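Local coordinates for hypothetical protein ST2348 (Sulfolobus tokodaii, PDB 2EF7), which is of uncharacterised function but carries a pair of CBS domains, modules that in many relatives bind adenine nucleotides and regulate their host proteins, at residues I15-A27 against A58-F72. Residues are numbered along the deposited sequence; the frame is centred on the assembly and turned at random.
Sequences ISVTKDAKLNDIA and AIGKGKSLETKAEEF
L23 packs against F72 and the S64-T67 turn, where the chain leaving helix 52-60 runs beside the start of helix 23-33. Its CB touches the carbonyl oxygens of L65 and T67, each 3.7 Å away. CG, held anti to the backbone N (chi1 -177°), meets F72 CZ at 3.9 Å. CD1 then lies over one face of the F72 ring, offset toward the rim, and also reaches A58 CB and I59 CG1; CD2 turns to L65 CD2. I26 CD1 adds to this apolar cluster, touching A69 CB at 3.7 Å. Four backbone bonds run alongside. L23 N to T67 O and A69 N to A21 O (2.7 Å) flank K22 and K68 as a single beta bridge. N24 N donates to L65 O, nearly straight (167°) and in the carbonyl plane, and E70 N to K19 O at 2.9 Å extends the contact. At the surface, a water joins K22 NZ to E66 O. K68 lays CG and CD along D20, CD 3.9 Å from D20 CB, before chi3 (-55°) bends the chain and NZ forms a salt bridge with E70 OE2 at 3.0 Å. With K68 cut back to an alanine, the E70 carboxylate would probably lose that charged mate and this flank of D20 its cover. K19 crosses E70, but its ammonium pairs with D42. Within the first CBS domain, the type I turn T18-A21 and helix 23-33, with K22 at its N-cap, are thus tied to the end of helix 52-60 and residues 61-72; I26, A69 and F72 pack on I50 of strand 45-51, while L65 meets L65 of the second subunit.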
ATOM      1  N   ILE A  15      17.290   5.917  15.009  1.00 28.31           N
ATOM      2  CA  ILE A  15      18.697   5.806  15.350  1.00 22.97           C
ATOM      3  C   ILE A  15      19.526   6.859  14.647  1.00 26.55           C
ATOM      4  O   ILE A  15      19.384   7.066  13.439  1.00 25.66           O
ATOM      5  CB  ILE A  15      19.247   4.421  14.972  1.00 26.64           C
ATOM      6  CG1 ILE A  15      18.437   3.334  15.684  1.00 27.20           C
ATOM      7  CG2 ILE A  15      20.719   4.335  15.326  1.00 18.44           C
ATOM      8  CD1 ILE A  15      18.486   3.420  17.199  1.00 34.99           C
ATOM      9  N   SER A  16      20.406   7.514  15.402  1.00 22.22           N
ATOM     10  CA  SER A  16      21.275   8.538  14.839  1.00 24.63           C
ATOM     11  C   SER A  16      22.718   8.322  15.265  1.00 25.01           C
ATOM     12  O   SER A  16      22.982   7.649  16.252  1.00 22.12           O
ATOM     13  CB  SER A  16      20.835   9.920  15.314  1.00 21.75           C
ATOM     14  OG  SER A  16      21.081  10.063  16.702  1.00 24.80           O
ATOM     15  N   VAL A  17      23.645   8.907  14.515  1.00 23.82           N
ATOM     16  CA  VAL A  17      25.072   8.824  14.823  1.00 22.03           C
ATOM     17  C   VAL A  17      25.595  10.235  14.656  1.00 22.33           C
ATOM     18  O   VAL A  17      25.039  11.009  13.872  1.00 28.45           O
ATOM     19  CB  VAL A  17      25.833   7.870  13.850  1.00 23.61           C
ATOM     20  CG1 VAL A  17      25.252   6.457  13.943  1.00 17.22           C
ATOM     21  CG2 VAL A  17      25.757   8.404  12.413  1.00 19.85           C
ATOM     22  N   THR A  18      26.649  10.582  15.382  1.00 22.52           N
ATOM     23  CA  THR A  18      27.196  11.926  15.289  1.00 26.22           C
ATOM     24  C   THR A  18      27.953  12.093  13.982  1.00 31.21           C
ATOM     25  O   THR A  18      28.402  11.115  13.383  1.00 22.52           O
ATOM     26  CB  THR A  18      28.140  12.236  16.463  1.00 28.09           C
ATOM     27  OG1 THR A  18      29.323  11.445  16.346  1.00 27.30           O
ATOM     28  CG2 THR A  18      27.466  11.909  17.776  1.00 31.74           C
ATOM     29  N   LYS A  19      28.101  13.339  13.545  1.00 27.51           N
ATOM     30  CA  LYS A  19      28.777  13.627  12.284  1.00 32.04           C
ATOM     31  C   LYS A  19      30.235  13.185  12.183  1.00 30.23           C
ATOM     32  O   LYS A  19      30.802  13.179  11.093  1.00 27.99           O
ATOM     33  CB  LYS A  19      28.659  15.116  11.950  1.00 30.77           C
ATOM     34  CG  LYS A  19      29.355  16.049  12.913  1.00 33.91           C
ATOM     35  CD  LYS A  19      29.322  17.476  12.370  1.00 36.70           C
ATOM     36  CE  LYS A  19      29.998  18.451  13.326  1.00 37.39           C
ATOM     37  NZ  LYS A  19      30.063  19.825  12.755  1.00 40.43           N
ATOM     38  N   ASP A  20      30.854  12.819  13.299  1.00 31.23           N
ATOM     39  CA  ASP A  20      32.239  12.362  13.238  1.00 35.11           C
ATOM     40  C   ASP A  20      32.366  10.864  13.554  1.00 35.37           C
ATOM     41  O   ASP A  20      33.470  10.352  13.731  1.00 35.01           O
ATOM     42  CB  ASP A  20      33.120  13.187  14.176  1.00 38.10           C
ATOM     43  CG  ASP A  20      32.857  12.894  15.634  1.00 48.24           C
ATOM     44  OD1 ASP A  20      31.696  12.603  15.991  1.00 48.40           O
ATOM     45  OD2 ASP A  20      33.818  12.970  16.429  1.00 52.33           O
ATOM     46  N   ALA A  21      31.230  10.168  13.611  1.00 31.62           N
ATOM     47  CA  ALA A  21      31.216   8.731  13.877  1.00 27.10           C
ATOM     48  C   ALA A  21      31.936   8.045  12.720  1.00 27.93           C
ATOM     49  O   ALA A  21      31.807   8.476  11.575  1.00 27.73           O
ATOM     50  CB  ALA A  21      29.785   8.241  13.967  1.00 25.06           C
ATOM     51  N   LYS A  22      32.683   6.982  13.004  1.00 23.76           N
ATOM     52  CA  LYS A  22      33.432   6.287  11.951  1.00 27.43           C
ATOM     53  C   LYS A  22      32.584   5.276  11.188  1.00 24.45           C
ATOM     54  O   LYS A  22      31.674   4.668  11.746  1.00 29.88           O
ATOM     55  CB  LYS A  22      34.657   5.588  12.546  1.00 26.94           C
ATOM     56  CG  LYS A  22      35.627   6.520  13.252  1.00 33.87           C
ATOM     57  CD  LYS A  22      36.682   5.724  14.006  1.00 37.68           C
ATOM     58  CE  LYS A  22      37.614   6.619  14.808  1.00 46.17           C
ATOM     59  NZ  LYS A  22      38.440   7.496  13.931  1.00 54.26           N
ATOM     60  N   LEU A  23      32.895   5.096   9.912  1.00 21.42           N
ATOM     61  CA  LEU A  23      32.147   4.182   9.070  1.00 24.38           C
ATOM     62  C   LEU A  23      31.949   2.822   9.723  1.00 29.75           C
ATOM     63  O   LEU A  23      30.825   2.329   9.792  1.00 33.03           O
ATOM     64  CB  LEU A  23      32.837   4.021   7.709  1.00 26.14           C
ATOM     65  CG  LEU A  23      32.141   3.140   6.662  1.00 28.02           C
ATOM     66  CD1 LEU A  23      32.577   3.555   5.268  1.00 23.17           C
ATOM     67  CD2 LEU A  23      32.469   1.672   6.898  1.00 18.03           C
ATOM     68  N   ASN A  24      33.019   2.217  10.230  1.00 27.08           N
ATOM     69  CA  ASN A  24      32.861   0.901  10.836  1.00 31.05           C
ATOM     70  C   ASN A  24      31.939   0.889  12.049  1.00 27.34           C
ATOM     71  O   ASN A  24      31.198  -0.077  12.245  1.00 25.88           O
ATOM     72  CB  ASN A  24      34.220   0.280  11.193  1.00 29.96           C
ATOM     73  CG  ASN A  24      34.920   1.009  12.311  1.00 40.02           C
ATOM     74  OD1 ASN A  24      35.160   2.212  12.231  1.00 39.03           O
ATOM     75  ND2 ASN A  24      35.258   0.280  13.366  1.00 37.78           N
ATOM     76  N   ASP A  25      31.958   1.945  12.860  1.00 20.26           N
ATOM     77  CA  ASP A  25      31.074   1.973  14.026  1.00 21.24           C
ATOM     78  C   ASP A  25      29.624   2.134  13.581  1.00 20.48           C
ATOM     79  O   ASP A  25      28.706   1.542  14.165  1.00 22.77           O
ATOM     80  CB  ASP A  25      31.456   3.107  14.990  1.00 24.19           C
ATOM     81  CG  ASP A  25      32.817   2.891  15.622  1.00 37.24           C
ATOM     82  OD1 ASP A  25      33.157   1.720  15.896  1.00 36.19           O
ATOM     83  OD2 ASP A  25      33.543   3.878  15.854  1.00 44.17           O
ATOM     84  N   ILE A  26      29.424   2.931  12.539  1.00 21.39           N
ATOM     85  CA  ILE A  26      28.079   3.149  12.014  1.00 22.20           C
ATOM     86  C   ILE A  26      27.545   1.839  11.444  1.00 26.25           C
ATOM     87  O   ILE A  26      26.381   1.484  11.664  1.00 23.23           O
ATOM     88  CB  ILE A  26      28.089   4.213  10.896  1.00 23.04           C
ATOM     89  CG1 ILE A  26      28.568   5.556  11.461  1.00 27.54           C
ATOM     90  CG2 ILE A  26      26.701   4.333  10.285  1.00 21.06           C
ATOM     91  CD1 ILE A  26      28.970   6.573  10.383  1.00 24.00           C
ATOM     92  N   ALA A  27      28.390   1.126  10.698  1.00 20.69           N
ATOM     93  CA  ALA A  27      27.961  -0.135  10.111  1.00 22.03           C
ATOM     94  C   ALA A  27      27.606  -1.086  11.241  1.00 19.46           C
ATOM     95  O   ALA A  27      26.669  -1.872  11.134  1.00 22.22           O
ATOM     96  CB  ALA A  27      29.069  -0.736   9.238  1.00 24.83           C
ATOM     97  N   ALA A  58      30.842   4.508  -0.415  1.00 29.99           N
ATOM     98  CA  ALA A  58      32.091   5.027   0.140  1.00 28.69           C
ATOM     99  C   ALA A  58      33.206   3.988   0.071  1.00 34.57           C
ATOM    100  O   ALA A  58      34.366   4.319  -0.213  1.00 30.28           O
ATOM    101  CB  ALA A  58      31.884   5.478   1.567  1.00 19.02           C
ATOM    102  N   ILE A  59      32.860   2.728   0.327  1.00 24.68           N
ATOM    103  CA  ILE A  59      33.847   1.654   0.275  1.00 28.10           C
ATOM    104  C   ILE A  59      34.287   1.464  -1.165  1.00 28.59           C
ATOM    105  O   ILE A  59      35.476   1.329  -1.445  1.00 31.04           O
ATOM    106  CB  ILE A  59      33.267   0.343   0.830  1.00 32.80           C
ATOM    107  CG1 ILE A  59      32.984   0.533   2.319  1.00 22.19           C
ATOM    108  CG2 ILE A  59      34.247  -0.822   0.616  1.00 21.05           C
ATOM    109  CD1 ILE A  59      32.209  -0.588   2.919  1.00 37.27           C
ATOM    110  N   GLY A  60      33.323   1.482  -2.078  1.00 28.41           N
ATOM    111  CA  GLY A  60      33.638   1.331  -3.482  1.00 33.97           C
ATOM    112  C   GLY A  60      34.502   2.474  -3.990  1.00 42.13           C
ATOM    113  O   GLY A  60      35.087   2.378  -5.066  1.00 43.51           O
ATOM    114  N   LYS A  61      34.580   3.560  -3.225  1.00 41.44           N
ATOM    115  CA  LYS A  61      35.388   4.707  -3.616  1.00 39.19           C
ATOM    116  C   LYS A  61      36.706   4.691  -2.848  1.00 37.87           C
ATOM    117  O   LYS A  61      37.426   5.681  -2.821  1.00 43.35           O
ATOM    118  CB  LYS A  61      34.650   6.018  -3.335  1.00 44.20           C
ATOM    119  CG  LYS A  61      33.277   6.148  -3.989  1.00 47.96           C
ATOM    120  CD  LYS A  61      33.363   6.168  -5.498  1.00 53.85           C
ATOM    121  CE  LYS A  61      31.995   6.410  -6.126  1.00 55.22           C
ATOM    122  NZ  LYS A  61      32.064   6.396  -7.614  1.00 53.60           N
ATOM    123  N   GLY A  62      37.005   3.566  -2.207  1.00 37.90           N
ATOM    124  CA  GLY A  62      38.256   3.427  -1.480  1.00 35.39           C
ATOM    125  C   GLY A  62      38.398   4.054  -0.103  1.00 36.84           C
ATOM    126  O   GLY A  62      39.507   4.119   0.427  1.00 35.24           O
ATOM    127  N   LYS A  63      37.299   4.515   0.483  1.00 33.80           N
ATOM    128  CA  LYS A  63      37.348   5.125   1.812  1.00 31.84           C
ATOM    129  C   LYS A  63      37.649   4.051   2.842  1.00 32.30           C
ATOM    130  O   LYS A  63      37.229   2.901   2.688  1.00 35.38           O
ATOM    131  CB  LYS A  63      36.012   5.795   2.136  1.00 30.26           C
ATOM    132  CG  LYS A  63      35.619   6.888   1.158  1.00 39.70           C
ATOM    133  CD  LYS A  63      36.119   8.254   1.594  1.00 52.83           C
ATOM    134  CE  LYS A  63      37.629   8.320   1.679  1.00 57.30           C
ATOM    135  NZ  LYS A  63      38.067   9.618   2.266  1.00 62.20           N
ATOM    136  N   SER A  64      38.376   4.424   3.893  1.00 33.20           N
ATOM    137  CA  SER A  64      38.732   3.479   4.944  1.00 31.79           C
ATOM    138  C   SER A  64      37.618   3.330   5.970  1.00 33.98           C
ATOM    139  O   SER A  64      36.616   4.052   5.939  1.00 31.09           O
ATOM    140  CB  SER A  64      40.005   3.925   5.662  1.00 31.48           C
ATOM    141  OG  SER A  64      39.744   5.018   6.522  1.00 42.31           O
ATOM    142  N   LEU A  65      37.826   2.399   6.894  1.00 29.07           N
ATOM    143  CA  LEU A  65      36.866   2.114   7.947  1.00 34.95           C
ATOM    144  C   LEU A  65      36.764   3.243   8.971  1.00 34.71           C
ATOM    145  O   LEU A  65      35.819   3.285   9.759  1.00 33.39           O
ATOM    146  CB  LEU A  65      37.249   0.814   8.668  1.00 33.91           C
ATOM    147  CG  LEU A  65      37.340  -0.489   7.871  1.00 36.30           C
ATOM    148  CD1 LEU A  65      37.681  -1.633   8.831  1.00 32.12           C
ATOM    149  CD2 LEU A  65      36.026  -0.765   7.165  1.00 32.07           C
ATOM    150  N   GLU A  66      37.737   4.150   8.971  1.00 36.12           N
ATOM    151  CA  GLU A  66      37.729   5.267   9.917  1.00 37.44           C
ATOM    152  C   GLU A  66      37.046   6.529   9.361  1.00 32.72           C
ATOM    153  O   GLU A  66      36.916   7.536  10.059  1.00 34.07           O
ATOM    154  CB  GLU A  66      39.159   5.621  10.346  1.00 40.25           C
ATOM    155  CG  GLU A  66      39.867   4.566  11.180  1.00 47.26           C
ATOM    156  CD  GLU A  66      40.457   3.446  10.341  1.00 56.66           C
ATOM    157  OE1 GLU A  66      41.220   3.749   9.396  1.00 58.02           O
ATOM    158  OE2 GLU A  66      40.165   2.264  10.629  1.00 53.65           O
ATOM    159  N   THR A  67      36.604   6.470   8.114  1.00 28.19           N
ATOM    160  CA  THR A  67      35.969   7.622   7.486  1.00 32.23           C
ATOM    161  C   THR A  67      34.797   8.152   8.330  1.00 33.12           C
ATOM    162  O   THR A  67      33.919   7.396   8.748  1.00 29.47           O
ATOM    163  CB  THR A  67      35.490   7.256   6.067  1.00 37.87           C
ATOM    164  OG1 THR A  67      36.574   6.657   5.340  1.00 30.97           O
ATOM    165  CG2 THR A  67      35.020   8.503   5.321  1.00 35.58           C
ATOM    166  N   LYS A  68      34.798   9.451   8.591  1.00 29.15           N
ATOM    167  CA  LYS A  68      33.747  10.066   9.398  1.00 27.97           C
ATOM    168  C   LYS A  68      32.418  10.163   8.654  1.00 27.60           C
ATOM    169  O   LYS A  68      32.377  10.302   7.433  1.00 28.54           O
ATOM    170  CB  LYS A  68      34.186  11.459   9.869  1.00 27.40           C
ATOM    171  CG  LYS A  68      35.419  11.451  10.792  1.00 32.10           C
ATOM    172  CD  LYS A  68      35.738  12.843  11.333  1.00 35.08           C
ATOM    173  CE  LYS A  68      35.909  13.854  10.202  1.00 46.54           C
ATOM    174  NZ  LYS A  68      35.910  15.275  10.663  1.00 55.14           N
ATOM    175  N   ALA A  69      31.329  10.098   9.410  1.00 26.15           N
ATOM    176  CA  ALA A  69      29.989  10.161   8.853  1.00 22.44           C
ATOM    177  C   ALA A  69      29.783  11.319   7.881  1.00 30.21           C
ATOM    178  O   ALA A  69      29.322  11.118   6.755  1.00 31.18           O
ATOM    179  CB  ALA A  69      28.963  10.244   9.987  1.00 21.31           C
ATOM    180  N   GLU A  70      30.131  12.529   8.304  1.00 27.99           N
ATOM    181  CA  GLU A  70      29.927  13.698   7.453  1.00 34.33           C
ATOM    182  C   GLU A  70      30.637  13.636   6.101  1.00 33.22           C
ATOM    183  O   GLU A  70      30.277  14.370   5.187  1.00 32.21           O
ATOM    184  CB  GLU A  70      30.333  14.977   8.199  1.00 36.80           C
ATOM    185  CG  GLU A  70      31.822  15.123   8.461  1.00 38.34           C
ATOM    186  CD  GLU A  70      32.137  16.244   9.444  1.00 50.41           C
ATOM    187  OE1 GLU A  70      31.494  17.314   9.352  1.00 50.42           O
ATOM    188  OE2 GLU A  70      33.032  16.054  10.301  1.00 52.61           O
ATOM    189  N   GLU A  71      31.629  12.758   5.962  1.00 32.69           N
ATOM    190  CA  GLU A  71      32.363  12.660   4.702  1.00 34.54           C
ATOM    191  C   GLU A  71      31.693  11.813   3.626  1.00 34.54           C
ATOM    192  O   GLU A  71      32.073  11.900   2.462  1.00 38.98           O
ATOM    193  CB  GLU A  71      33.768  12.099   4.930  1.00 33.10           C
ATOM    194  CG  GLU A  71      34.635  12.872   5.906  1.00 47.34           C
ATOM    195  CD  GLU A  71      36.051  12.321   5.964  1.00 58.45           C
ATOM    196  OE1 GLU A  71      36.779  12.470   4.958  1.00 63.53           O
ATOM    197  OE2 GLU A  71      36.432  11.728   7.001  1.00 53.47           O
ATOM    198  N   PHE A  72      30.711  10.993   3.993  1.00 31.82           N
ATOM    199  CA  PHE A  72      30.071  10.142   2.991  1.00 26.85           C
ATOM    200  C   PHE A  72      28.564  10.037   3.092  1.00 32.60           C
ATOM    201  O   PHE A  72      27.928   9.327   2.310  1.00 33.46           O
ATOM    202  CB  PHE A  72      30.692   8.737   3.017  1.00 20.68           C
ATOM    203  CG  PHE A  72      30.377   7.935   4.249  1.00 27.24           C
ATOM    204  CD1 PHE A  72      29.364   6.980   4.232  1.00 24.56           C
ATOM    205  CD2 PHE A  72      31.127   8.098   5.419  1.00 27.47           C
ATOM    206  CE1 PHE A  72      29.104   6.188   5.360  1.00 27.35           C
ATOM    207  CE2 PHE A  72      30.876   7.321   6.552  1.00 25.96           C
ATOM    208  CZ  PHE A  72      29.866   6.362   6.523  1.00 28.79           C
TER
HETATM  209  O   HOH W   1      37.931   9.189  11.762  1.00 40.99           O